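Local coordinates for putative uncharacterized protein (Mycobacterium avium, PDB 2Z6V) that is a sulfotransferase of undetermined substrate that probably moves a sulfuryl group from the donor PAPS to an acceptor hydroxyl or amine, at residues S48-E53 against N196-G201; K200-D205 against R212-L217; W216-A221 against R313-R318. All blocks are in the same frame, centred on the assembly; numbering follows the deposited sequence.

Contacts 1 and 2 are buried, whereas contact 3 is only partly so, with Asp219 at the surface. The connection between helices 192-195 and 212-219 supplies one side of both contact 1 and contact 2, which share Lys200 and Gly201; contacts 2 and 3 share Trp216 and Leu217 of helix 212-219. Together they join helix 50-64 to helix 301-326 by way of this connection and helix 212-219. Their chemistry shifts along the way. Contact 1 centres on a buried carboxylate, contact 2 is mainly apolar around one tyrosine hydroxyl, and contact 3 pairs aromatic packing with two hydrogen bonds. The bound palmitic acid touches contacts 2 and 3.

Contact 1: S48-E53 against N196-G201; sequences SDSWRE and NQDFKG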
loop_
_atom_site.group_PDB
_atom_site.type_symbol
_atom_site.label_atom_id
_atom_site.label_comp_id
_atom_site.label_asym_id
_atom_site.label_seq_id
_atom_site.Cartn_x
_atom_site.Cartn_y
_atom_site.Cartn_z
ATOM N N SER A 48 18.048 1.837 -13.287
ATOM C CA SER A 48 18.307 3.266 -13.261
ATOM C C SER A 48 18.853 3.741 -11.926
ATOM O O SER A 48 19.241 2.946 -11.077
ATOM C CB SER A 48 17.035 4.042 -13.598
ATOM O OG SER A 48 16.093 3.956 -12.546
ATOM N N ASP A 49 18.852 5.056 -11.758
ATOM C CA ASP A 49 19.373 5.728 -10.575
ATOM C C ASP A 49 18.260 6.229 -9.649
ATOM O O ASP A 49 18.530 6.681 -8.532
ATOM C CB ASP A 49 20.202 6.926 -11.045
ATOM C CG ASP A 49 21.265 7.333 -10.056
ATOM O OD1 ASP A 49 21.732 8.495 -10.140
ATOM O OD2 ASP A 49 21.650 6.492 -9.210
ATOM N N SER A 50 17.018 6.149 -10.122
ATOM C CA SER A 50 15.846 6.637 -9.389
ATOM C C SER A 50 15.695 6.223 -7.929
ATOM O O SER A 50 15.107 6.955 -7.132
ATOM C CB SER A 50 14.566 6.262 -10.144
ATOM O OG SER A 50 14.413 4.860 -10.245
ATOM N N TRP A 51 16.224 5.054 -7.585
ATOM C CA TRP A 51 16.130 4.528 -6.231
ATOM C C TRP A 51 16.975 5.269 -5.210
ATOM O O TRP A 51 16.614 5.360 -4.042
ATOM C CB TRP A 51 16.558 3.060 -6.220
ATOM C CG TRP A 51 17.950 2.860 -6.755
ATOM C CD1 TRP A 51 18.302 2.643 -8.052
ATOM C CD2 TRP A 51 19.176 2.905 -6.008
ATOM N NE1 TRP A 51 19.668 2.550 -8.164
ATOM C CE2 TRP A 51 20.231 2.710 -6.926
ATOM C CE3 TRP A 51 19.486 3.096 -4.652
ATOM C CZ2 TRP A 51 21.578 2.699 -6.534
ATOM C CZ3 TRP A 51 20.827 3.085 -4.262
ATOM C CH2 TRP A 51 21.855 2.888 -5.202
ATOM N N ARG A 52 18.102 5.798 -5.664
ATOM C CA ARG A 52 19.045 6.464 -4.789
ATOM C C ARG A 52 18.585 7.682 -4.009
ATOM O O ARG A 52 18.836 7.772 -2.812
ATOM C CB ARG A 52 20.305 6.816 -5.574
ATOM C CG ARG A 52 21.454 7.213 -4.679
ATOM C CD ARG A 52 22.759 7.374 -5.438
ATOM N NE ARG A 52 23.892 7.249 -4.523
ATOM C CZ ARG A 52 24.098 8.031 -3.461
ATOM N NH1 ARG A 52 23.249 9.011 -3.167
ATOM N NH2 ARG A 52 25.151 7.822 -2.677
ATOM N N GLU A 53 17.911 8.619 -4.657
ATOM C CA GLU A 53 17.507 9.822 -3.941
ATOM C C GLU A 53 16.722 9.558 -2.654
ATOM O O GLU A 53 17.068 10.095 -1.599
ATOM C CB GLU A 53 16.727 10.765 -4.862
ATOM C CG GLU A 53 16.334 12.056 -4.172
ATOM C CD GLU A 53 15.860 13.134 -5.124
ATOM O OE1 GLU A 53 15.302 12.800 -6.198
ATOM O OE2 GLU A 53 16.033 14.326 -4.783
ATOM N N ASN A 196 7.938 0.908 -2.545
ATOM C CA ASN A 196 9.017 1.128 -1.597
ATOM C C ASN A 196 10.342 0.600 -2.143
ATOM O O ASN A 196 11.414 0.961 -1.644
ATOM C CB ASN A 196 8.684 0.494 -0.240
ATOM C CG ASN A 196 8.721 -1.016 -0.274
ATOM O OD1 ASN A 196 8.752 -1.627 -1.347
ATOM N ND2 ASN A 196 8.707 -1.634 0.903
ATOM N N GLN A 197 10.274 -0.228 -3.184
ATOM C CA GLN A 197 11.481 -0.773 -3.808
ATOM C C GLN A 197 12.169 0.293 -4.667
ATOM O O GLN A 197 13.257 0.069 -5.214
ATOM C CB GLN A 197 11.145 -1.988 -4.671
ATOM C CG GLN A 197 10.753 -3.232 -3.887
ATOM C CD GLN A 197 10.220 -4.337 -4.778
ATOM O OE1 GLN A 197 10.814 -4.665 -5.808
ATOM N NE2 GLN A 197 9.094 -4.922 -4.383
ATOM N N ASP A 198 11.521 1.445 -4.805
ATOM C CA ASP A 198 12.106 2.542 -5.555
ATOM C C ASP A 198 12.278 3.686 -4.566
ATOM O O ASP A 198 12.593 4.818 -4.931
ATOM C CB ASP A 198 11.201 2.961 -6.714
ATOM C CG ASP A 198 11.848 4.023 -7.602
ATOM O OD1 ASP A 198 13.011 3.815 -8.035
ATOM O OD2 ASP A 198 11.194 5.060 -7.865
ATOM N N PHE A 199 12.064 3.363 -3.296
ATOM C CA PHE A 199 12.186 4.316 -2.202
ATOM C C PHE A 199 11.441 5.633 -2.400
ATOM O O PHE A 199 11.940 6.715 -2.095
ATOM C CB PHE A 199 13.666 4.533 -1.890
ATOM C CG PHE A 199 14.362 3.264 -1.495
ATOM C CD1 PHE A 199 15.023 2.490 -2.444
ATOM C CD2 PHE A 199 14.265 2.782 -0.188
ATOM C CE1 PHE A 199 15.568 1.257 -2.102
ATOM C CE2 PHE A 199 14.806 1.545 0.166
ATOM C CZ PHE A 199 15.458 0.781 -0.791
ATOM N N LYS A 200 10.220 5.495 -2.908
ATOM C CA LYS A 200 9.295 6.598 -3.144
ATOM C C LYS A 200 7.915 6.027 -2.807
ATOM O O LYS A 200 7.051 5.850 -3.680
ATOM C CB LYS A 200 9.339 7.048 -4.602
ATOM C CG LYS A 200 10.651 7.684 -5.012
ATOM C CD LYS A 200 10.560 8.186 -6.439
ATOM C CE LYS A 200 11.874 8.726 -6.937
ATOM N NZ LYS A 200 11.777 8.963 -8.396
ATOM N N GLY A 201 7.755 5.707 -1.526
ATOM C CA GLY A 201 6.521 5.147 -1.013
ATOM C C GLY A 201 6.287 5.708 0.376
ATOM O O GLY A 201 7.204 5.795 1.201
HETATM O O HOH W 1 14.393 7.309 -4.734
HETATM O O HOH W 2 12.543 12.284 -7.879
#
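Ser50 and Trp51, at the start of helix 50-64, meet the consecutive residues Asp198, Phe199 and Lys200. Ser48 precedes the turn into the helix, and its OG accepts a weak capping bond from Ser50 N. Ser50 makes the one direct hydrogen bond between the segments: its OG donates to Asp198 OD1 at 2.8 Å, on the syn side of the carboxylate and 16° out of its plane. Asp198 CG stands anti to its own backbone N (chi1 -175°), which carries the carboxylate toward Ser50. Water 1 sits between Ser50 O and Asp198 O, within hydrogen-bonding distance of both, and can bridge them, though it cannot serve every acceptor around it at once. The CE methylene of Lys200, near the end of an extended chain, reaches to 3.7 Å from Ser50 O. Trp51 contributes mainly its CB and its carbonyl: CB packs 4.1 Å from Phe199 CD1, and Trp51 O approaches the same ring obliquely. The indole itself turns back, with NE1 donating weakly to Ser48 O. Further on, Glu53 is linked to Lys200 through water 2, which donates to Glu53 OE1 and accepts weakly from Lys200 NZ. Asp198 is a buried acid with several partners: Arg87 forms a salt bridge to OD1, while Thr226 and Ser225 bond to OD2. Lys200 NZ is held by Asp222 O and Ser225 OG. The contact thus joins the start of helix 50-64 to the connection after helix 192-195, with helix 70-96 supplying Arg87 and helix 224-238 bordering the polar side.

Contact 2: K200-D205 against R212-L217; sequences KGLSWD and RYARWL. With PLM (palmitic acid), chain C.
Tyr213 OH receives the single hydrogen bond between the two segments, from Gly201 N, at 3.0 Å and with an N-H...O angle of 150°. A weak bond also links this hydroxyl to Phe199 O, so the phenol is tied to the backbone on both sides of Lys200. With CG anti to the backbone N (chi1 178°), the ring of Tyr213 extends from helix 212-219 across the turn at 201-205, and Gly201 O lies at its edge, near the ring plane. Aromatic contacts are made by Trp204. Its indole directs an edge toward the face of Tyr213 in an offset edge-to-face pair, the planes 82° apart and the centroid of its five-membered ring 5.9 Å from that of the Tyr213 ring. Trp204 CB adds an off-centre CH-pi contact, 4.2 Å from the centroid of the Tyr213 ring, while Trp204 NE1 is bonded to Asn196 O. Van der Waals contacts fill in around this pair. The methyls of Leu217 divide the backbone between them: CD1 sits against Lys200 CA and CB, and CD2 lies 3.4 Å from Leu202 N and makes an apolar contact with Leu202 CB. Lys200 CG rests obliquely against Trp216 CH2 at 3.8 Å, and Ala214 CB touches the carboxylate of Asp205. The ligand adjoins the turn from another direction. Leu202 CD2 approaches C3 of the palmitic acid to 3.4 Å, and Asp205 OD2 is 2.6 Å from palmitic acid O1. Gln311 NE2 bonds to the ligand too, and weakly to Asp205 OD2. Two acid groups placed together in a buried setting suggest that at least one carries a proton, and the site evidently accepts a fatty acid, although this does not identify the natural substrate.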
loop_
_atom_site.group_PDB
_atom_site.type_symbol
_atom_site.label_atom_id
_atom_site.label_comp_id
_atom_site.label_asym_id
_atom_site.label_seq_id
_atom_site.Cartn_x
_atom_site.Cartn_y
_atom_site.Cartn_z
ATOM N N LYS A 200 10.220 5.495 -2.908
ATOM C CA LYS A 200 9.295 6.598 -3.144
ATOM C C LYS A 200 7.915 6.027 -2.807
ATOM O O LYS A 200 7.051 5.850 -3.680
ATOM C CB LYS A 200 9.339 7.048 -4.602
ATOM C CG LYS A 200 10.651 7.684 -5.012
ATOM C CD LYS A 200 10.560 8.186 -6.439
ATOM C CE LYS A 200 11.874 8.726 -6.937
ATOM N NZ LYS A 200 11.777 8.963 -8.396
ATOM N N GLY A 201 7.755 5.707 -1.526
ATOM C CA GLY A 201 6.521 5.147 -1.013
ATOM C C GLY A 201 6.287 5.708 0.376
ATOM O O GLY A 201 7.204 5.795 1.201
ATOM N N LEU A 202 5.050 6.094 0.641
ATOM C CA LEU A 202 4.701 6.683 1.915
ATOM C C LEU A 202 4.938 5.776 3.129
ATOM O O LEU A 202 4.979 6.263 4.253
ATOM C CB LEU A 202 3.239 7.132 1.865
ATOM C CG LEU A 202 2.676 7.986 2.997
ATOM C CD1 LEU A 202 3.520 9.248 3.180
ATOM C CD2 LEU A 202 1.228 8.337 2.669
ATOM N N SER A 203 5.107 4.472 2.923
ATOM C CA SER A 203 5.308 3.574 4.055
ATOM C C SER A 203 6.612 3.834 4.796
ATOM O O SER A 203 6.683 3.645 6.011
ATOM C CB SER A 203 5.263 2.110 3.616
ATOM O OG SER A 203 6.335 1.787 2.754
ATOM N N TRP A 204 7.644 4.263 4.075
ATOM C CA TRP A 204 8.928 4.540 4.705
ATOM C C TRP A 204 8.824 5.628 5.772
ATOM O O TRP A 204 9.525 5.579 6.788
ATOM C CB TRP A 204 9.955 4.961 3.656
ATOM C CG TRP A 204 10.439 3.826 2.819
ATOM C CD1 TRP A 204 10.322 3.694 1.462
ATOM C CD2 TRP A 204 11.116 2.655 3.279
ATOM N NE1 TRP A 204 10.885 2.511 1.053
ATOM C CE2 TRP A 204 11.379 1.852 2.147
ATOM C CE3 TRP A 204 11.526 2.203 4.541
ATOM C CZ2 TRP A 204 12.035 0.618 2.236
ATOM C CZ3 TRP A 204 12.180 0.970 4.631
ATOM C CH2 TRP A 204 12.427 0.193 3.483
ATOM N N ASP A 205 7.943 6.599 5.546
ATOM C CA ASP A 205 7.770 7.703 6.483
ATOM C C ASP A 205 7.245 7.283 7.848
ATOM O O ASP A 205 7.465 7.978 8.840
ATOM C CB ASP A 205 6.832 8.767 5.908
ATOM C CG ASP A 205 6.676 9.961 6.839
ATOM O OD1 ASP A 205 7.655 10.733 6.983
ATOM O OD2 ASP A 205 5.585 10.116 7.435
ATOM N N ARG A 212 10.446 14.816 6.997
ATOM C CA ARG A 212 11.241 15.256 5.862
ATOM C C ARG A 212 11.019 14.338 4.662
ATOM O O ARG A 212 10.775 14.812 3.554
ATOM C CB ARG A 212 12.735 15.285 6.198
ATOM C CG ARG A 212 13.588 15.658 4.985
ATOM C CD ARG A 212 15.087 15.707 5.274
ATOM N NE ARG A 212 15.598 14.446 5.810
ATOM C CZ ARG A 212 16.866 14.051 5.722
ATOM N NH1 ARG A 212 17.759 14.817 5.108
ATOM N NH2 ARG A 212 17.238 12.897 6.259
ATOM N N TYR A 213 11.101 13.028 4.877
ATOM C CA TYR A 213 10.903 12.090 3.778
ATOM C C TYR A 213 9.518 12.256 3.146
ATOM O O TYR A 213 9.393 12.265 1.919
ATOM C CB TYR A 213 11.086 10.641 4.244
ATOM C CG TYR A 213 10.835 9.636 3.145
ATOM C CD1 TYR A 213 11.808 9.366 2.181
ATOM C CD2 TYR A 213 9.590 9.023 3.014
ATOM C CE1 TYR A 213 11.542 8.514 1.103
ATOM C CE2 TYR A 213 9.311 8.173 1.943
ATOM C CZ TYR A 213 10.287 7.926 0.990
ATOM O OH TYR A 213 9.987 7.125 -0.089
ATOM N N ALA A 214 8.484 12.393 3.974
ATOM C CA ALA A 214 7.124 12.555 3.468
ATOM C C ALA A 214 6.912 13.858 2.685
ATOM O O ALA A 214 6.147 13.892 1.724
ATOM C CB ALA A 214 6.122 12.476 4.619
ATOM N N ARG A 215 7.580 14.931 3.093
ATOM C CA ARG A 215 7.413 16.198 2.402
ATOM C C ARG A 215 8.134 16.145 1.071
ATOM O O ARG A 215 7.703 16.763 0.094
ATOM C CB ARG A 215 7.938 17.359 3.253
ATOM C CG ARG A 215 7.150 17.579 4.554
ATOM C CD ARG A 215 7.598 18.840 5.292
ATOM N NE ARG A 215 6.991 20.047 4.728
ATOM C CZ ARG A 215 5.807 20.537 5.092
ATOM N NH1 ARG A 215 5.092 19.930 6.037
ATOM N NH2 ARG A 215 5.328 21.627 4.500
ATOM N N TRP A 216 9.222 15.384 1.030
ATOM C CA TRP A 216 9.995 15.254 -0.195
ATOM C C TRP A 216 9.176 14.474 -1.197
ATOM O O TRP A 216 9.058 14.853 -2.365
ATOM C CB TRP A 216 11.294 14.497 0.062
ATOM C CG TRP A 216 11.991 14.080 -1.208
ATOM C CD1 TRP A 216 12.684 14.887 -2.070
ATOM C CD2 TRP A 216 12.036 12.758 -1.772
ATOM N NE1 TRP A 216 13.156 14.149 -3.134
ATOM C CE2 TRP A 216 12.775 12.842 -2.977
ATOM C CE3 TRP A 216 11.526 11.511 -1.375
ATOM C CZ2 TRP A 216 13.019 11.724 -3.792
ATOM C CZ3 TRP A 216 11.768 10.398 -2.182
ATOM C CH2 TRP A 216 12.510 10.515 -3.380
ATOM N N LEU A 217 8.605 13.380 -0.709
ATOM C CA LEU A 217 7.803 12.485 -1.524
ATOM C C LEU A 217 6.623 13.180 -2.181
ATOM O O LEU A 217 6.424 13.064 -3.386
ATOM C CB LEU A 217 7.299 11.319 -0.671
ATOM C CG LEU A 217 6.601 10.193 -1.437
ATOM C CD1 LEU A 217 7.594 9.497 -2.367
ATOM C CD2 LEU A 217 6.009 9.212 -0.444
HETATM C C1 PLM C . 3.518 7.101 6.772
HETATM O O1 PLM C . 3.785 8.292 7.044
HETATM O O2 PLM C . 4.348 6.210 6.490
HETATM C C2 PLM C . 2.045 6.685 6.783
HETATM C C3 PLM C . 1.187 7.660 5.974
HETATM C C4 PLM C . -0.267 7.200 5.854
HETATM C C5 PLM C . -0.378 5.850 5.142
HETATM C C6 PLM C . -0.086 4.682 6.087
HETATM C C7 PLM C . 0.108 3.391 5.290
HETATM C C8 PLM C . 1.455 3.402 4.565
HETATM C C9 PLM C . 1.307 2.796 3.169
HETATM C CA PLM C . 0.626 1.427 3.222
HETATM C CB PLM C . 0.034 1.046 1.863
HETATM C CC PLM C . -0.925 2.139 1.389
HETATM C CD PLM C . -0.156 3.314 0.781
HETATM C CE PLM C . -0.977 4.606 0.774
HETATM C CF PLM C . -1.255 5.060 2.209
HETATM C CG PLM C . -1.948 6.422 2.250
#

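Contact 3: W216-A221 against R313-R318; sequences WLFDEA and RYHVDR. With PLM (palmitic acid), chain C.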
loop_
_atom_site.group_PDB
_atom_site.type_symbol
_atom_site.label_atom_id
_atom_site.label_comp_id
_atom_site.label_asym_id
_atom_site.label_seq_id
_atom_site.Cartn_x
_atom_site.Cartn_y
_atom_site.Cartn_z
ATOM N N TRP A 216 9.222 15.384 1.030
ATOM C CA TRP A 216 9.995 15.254 -0.195
ATOM C C TRP A 216 9.176 14.474 -1.197
ATOM O O TRP A 216 9.058 14.853 -2.365
ATOM C CB TRP A 216 11.294 14.497 0.062
ATOM C CG TRP A 216 11.991 14.080 -1.208
ATOM C CD1 TRP A 216 12.684 14.887 -2.070
ATOM C CD2 TRP A 216 12.036 12.758 -1.772
ATOM N NE1 TRP A 216 13.156 14.149 -3.134
ATOM C CE2 TRP A 216 12.775 12.842 -2.977
ATOM C CE3 TRP A 216 11.526 11.511 -1.375
ATOM C CZ2 TRP A 216 13.019 11.724 -3.792
ATOM C CZ3 TRP A 216 11.768 10.398 -2.182
ATOM C CH2 TRP A 216 12.510 10.515 -3.380
ATOM N N LEU A 217 8.605 13.380 -0.709
ATOM C CA LEU A 217 7.803 12.485 -1.524
ATOM C C LEU A 217 6.623 13.180 -2.181
ATOM O O LEU A 217 6.424 13.064 -3.386
ATOM C CB LEU A 217 7.299 11.319 -0.671
ATOM C CG LEU A 217 6.601 10.193 -1.437
ATOM C CD1 LEU A 217 7.594 9.497 -2.367
ATOM C CD2 LEU A 217 6.009 9.212 -0.444
ATOM N N PHE A 218 5.850 13.907 -1.387
ATOM C CA PHE A 218 4.670 14.599 -1.880
ATOM C C PHE A 218 4.933 15.862 -2.701
ATOM O O PHE A 218 4.237 16.118 -3.682
ATOM C CB PHE A 218 3.761 14.963 -0.701
ATOM C CG PHE A 218 2.986 13.805 -0.140
ATOM C CD1 PHE A 218 3.433 12.500 -0.293
ATOM C CD2 PHE A 218 1.812 14.027 0.570
ATOM C CE1 PHE A 218 2.715 11.425 0.256
ATOM C CE2 PHE A 218 1.087 12.962 1.124
ATOM C CZ PHE A 218 1.540 11.659 0.966
ATOM N N ASP A 219 5.937 16.646 -2.310
ATOM C CA ASP A 219 6.225 17.905 -2.998
ATOM C C ASP A 219 7.393 17.963 -3.971
ATOM O O ASP A 219 7.475 18.904 -4.758
ATOM C CB ASP A 219 6.401 19.031 -1.972
ATOM C CG ASP A 219 5.189 19.197 -1.069
ATOM O OD1 ASP A 219 4.050 18.969 -1.541
ATOM O OD2 ASP A 219 5.375 19.570 0.110
ATOM N N GLU A 220 8.286 16.978 -3.938
ATOM C CA GLU A 220 9.446 17.005 -4.828
ATOM C C GLU A 220 9.669 15.776 -5.690
ATOM O O GLU A 220 9.939 15.886 -6.885
ATOM C CB GLU A 220 10.716 17.247 -4.018
ATOM C CG GLU A 220 10.842 18.636 -3.436
ATOM C CD GLU A 220 12.096 18.777 -2.592
ATOM O OE1 GLU A 220 12.107 18.286 -1.440
ATOM O OE2 GLU A 220 13.081 19.366 -3.091
ATOM N N ALA A 221 9.578 14.605 -5.079
ATOM C CA ALA A 221 9.804 13.359 -5.799
ATOM C C ALA A 221 9.044 13.244 -7.119
ATOM O O ALA A 221 7.846 13.530 -7.201
ATOM C CB ALA A 221 9.463 12.174 -4.900
ATOM N N ARG A 313 -4.788 15.874 3.715
ATOM C CA ARG A 313 -5.138 16.922 2.763
ATOM C C ARG A 313 -4.747 16.512 1.338
ATOM O O ARG A 313 -5.530 16.677 0.401
ATOM C CB ARG A 313 -4.461 18.241 3.142
ATOM C CG ARG A 313 -4.763 19.374 2.176
ATOM C CD ARG A 313 -4.493 20.738 2.796
ATOM N NE ARG A 313 -3.135 20.877 3.321
ATOM C CZ ARG A 313 -2.027 20.805 2.584
ATOM N NH1 ARG A 313 -2.106 20.589 1.276
ATOM N NH2 ARG A 313 -0.836 20.960 3.152
ATOM N N TYR A 314 -3.542 15.971 1.174
ATOM C CA TYR A 314 -3.091 15.528 -0.137
ATOM C C TYR A 314 -3.922 14.351 -0.631
ATOM O O TYR A 314 -4.171 14.219 -1.829
ATOM C CB TYR A 314 -1.627 15.103 -0.093
ATOM C CG TYR A 314 -0.638 16.239 -0.034
ATOM C CD1 TYR A 314 -0.469 16.990 1.124
ATOM C CD2 TYR A 314 0.169 16.528 -1.128
ATOM C CE1 TYR A 314 0.488 17.996 1.190
ATOM C CE2 TYR A 314 1.121 17.524 -1.075
ATOM C CZ TYR A 314 1.285 18.254 0.084
ATOM O OH TYR A 314 2.273 19.213 0.134
ATOM N N HIS A 315 -4.350 13.492 0.287
ATOM C CA HIS A 315 -5.137 12.333 -0.103
ATOM C C HIS A 315 -6.510 12.667 -0.662
ATOM O O HIS A 315 -7.085 11.855 -1.377
ATOM C CB HIS A 315 -5.286 11.352 1.064
ATOM C CG HIS A 315 -4.074 10.505 1.298
ATOM N ND1 HIS A 315 -2.922 10.993 1.879
ATOM C CD2 HIS A 315 -3.830 9.204 1.014
ATOM C CE1 HIS A 315 -2.022 10.028 1.946
ATOM N NE2 HIS A 315 -2.548 8.933 1.427
ATOM N N VAL A 316 -7.045 13.844 -0.339
ATOM C CA VAL A 316 -8.354 14.224 -0.865
ATOM C C VAL A 316 -8.265 15.245 -1.997
ATOM O O VAL A 316 -8.971 15.124 -2.997
ATOM C CB VAL A 316 -9.308 14.783 0.238
ATOM C CG1 VAL A 316 -9.606 13.701 1.260
ATOM C CG2 VAL A 316 -8.707 16.017 0.894
ATOM N N ASP A 317 -7.385 16.234 -1.862
ATOM C CA ASP A 317 -7.257 17.251 -2.901
ATOM C C ASP A 317 -6.590 16.765 -4.186
ATOM O O ASP A 317 -7.024 17.141 -5.279
ATOM C CB ASP A 317 -6.519 18.488 -2.373
ATOM C CG ASP A 317 -7.243 19.150 -1.203
ATOM O OD1 ASP A 317 -8.492 19.047 -1.111
ATOM O OD2 ASP A 317 -6.555 19.787 -0.377
ATOM N N ARG A 318 -5.544 15.947 -4.080
ATOM C CA ARG A 318 -4.892 15.459 -5.290
ATOM C C ARG A 318 -5.927 14.804 -6.197
ATOM O O ARG A 318 -6.046 15.161 -7.370
ATOM C CB ARG A 318 -3.778 14.464 -4.967
ATOM C CG ARG A 318 -2.479 15.105 -4.506
ATOM C CD ARG A 318 -1.952 16.056 -5.560
ATOM N NE ARG A 318 -0.721 16.717 -5.146
ATOM C CZ ARG A 318 0.444 16.100 -4.978
ATOM N NH1 ARG A 318 0.549 14.792 -5.192
ATOM N NH2 ARG A 318 1.510 16.794 -4.592
HETATM C C1 PLM C . 3.518 7.101 6.772
HETATM O O1 PLM C . 3.785 8.292 7.044
HETATM O O2 PLM C . 4.348 6.210 6.490
HETATM C C2 PLM C . 2.045 6.685 6.783
HETATM C C3 PLM C . 1.187 7.660 5.974
HETATM C C4 PLM C . -0.267 7.200 5.854
HETATM C C5 PLM C . -0.378 5.850 5.142
HETATM C C6 PLM C . -0.086 4.682 6.087
HETATM C C7 PLM C . 0.108 3.391 5.290
HETATM C C8 PLM C . 1.455 3.402 4.565
HETATM C C9 PLM C . 1.307 2.796 3.169
HETATM C CA PLM C . 0.626 1.427 3.222
HETATM C CB PLM C . 0.034 1.046 1.863
HETATM C CC PLM C . -0.925 2.139 1.389
HETATM C CD PLM C . -0.156 3.314 0.781
HETATM C CE PLM C . -0.977 4.606 0.774
HETATM C CF PLM C . -1.255 5.060 2.209
HETATM C CG PLM C . -1.948 6.422 2.250
#
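Phe218 and Tyr314 meet ring against ring where helix 212-219 faces helix 301-326. The CD2 edge of Phe218 lies over one face of Tyr314, toward its rim, with CD2 3.4 Å from Tyr314 CG. The two planes are inclined at 55° and the centroids 4.9 Å apart, an oblique arrangement that is neither a parallel stack nor a T-shaped pair. The far end of the phenylalanine reaches the next residue of the opposing helix: Phe218 CZ is 4.0 Å from His315 CE1, which lies near the plane of the phenyl ring. Polar bonds flank this packing. Tyr314 OH donates to Asp219 OD1, and Arg318 NH2 donates to Phe218 O at 3.0 Å, nearly in the guanidinium plane but tilted 31° from that of the carbonyl. The arginine reaches there because its chain bends at chi2 (-58°), which also lays a guanidinium face against Tyr314 CD2. One shell further out, Arg318 NH1 is held by Val254 O and His315 ND1 by Gln311 O, which helps to orient both groups. Trp310 meets both rings, lying nearly parallel to Phe218 and inclined to Tyr314, and extends the aromatic cluster. The alkyl end of the palmitic acid is modelled beside the His315 imidazole, but too close for the exact placement to be relied on. The Phe218 carbonyl, engaged by Arg318, belongs to the C-terminal end of helix 212-219, whose dipole would probably favour a positive partner. With Asp219 OD1 4.5 Å from Arg318 NH2, beyond a salt bridge, the opposite charges probably add a modest attraction to the two hydrogen bonds at this partly solvent-facing edge.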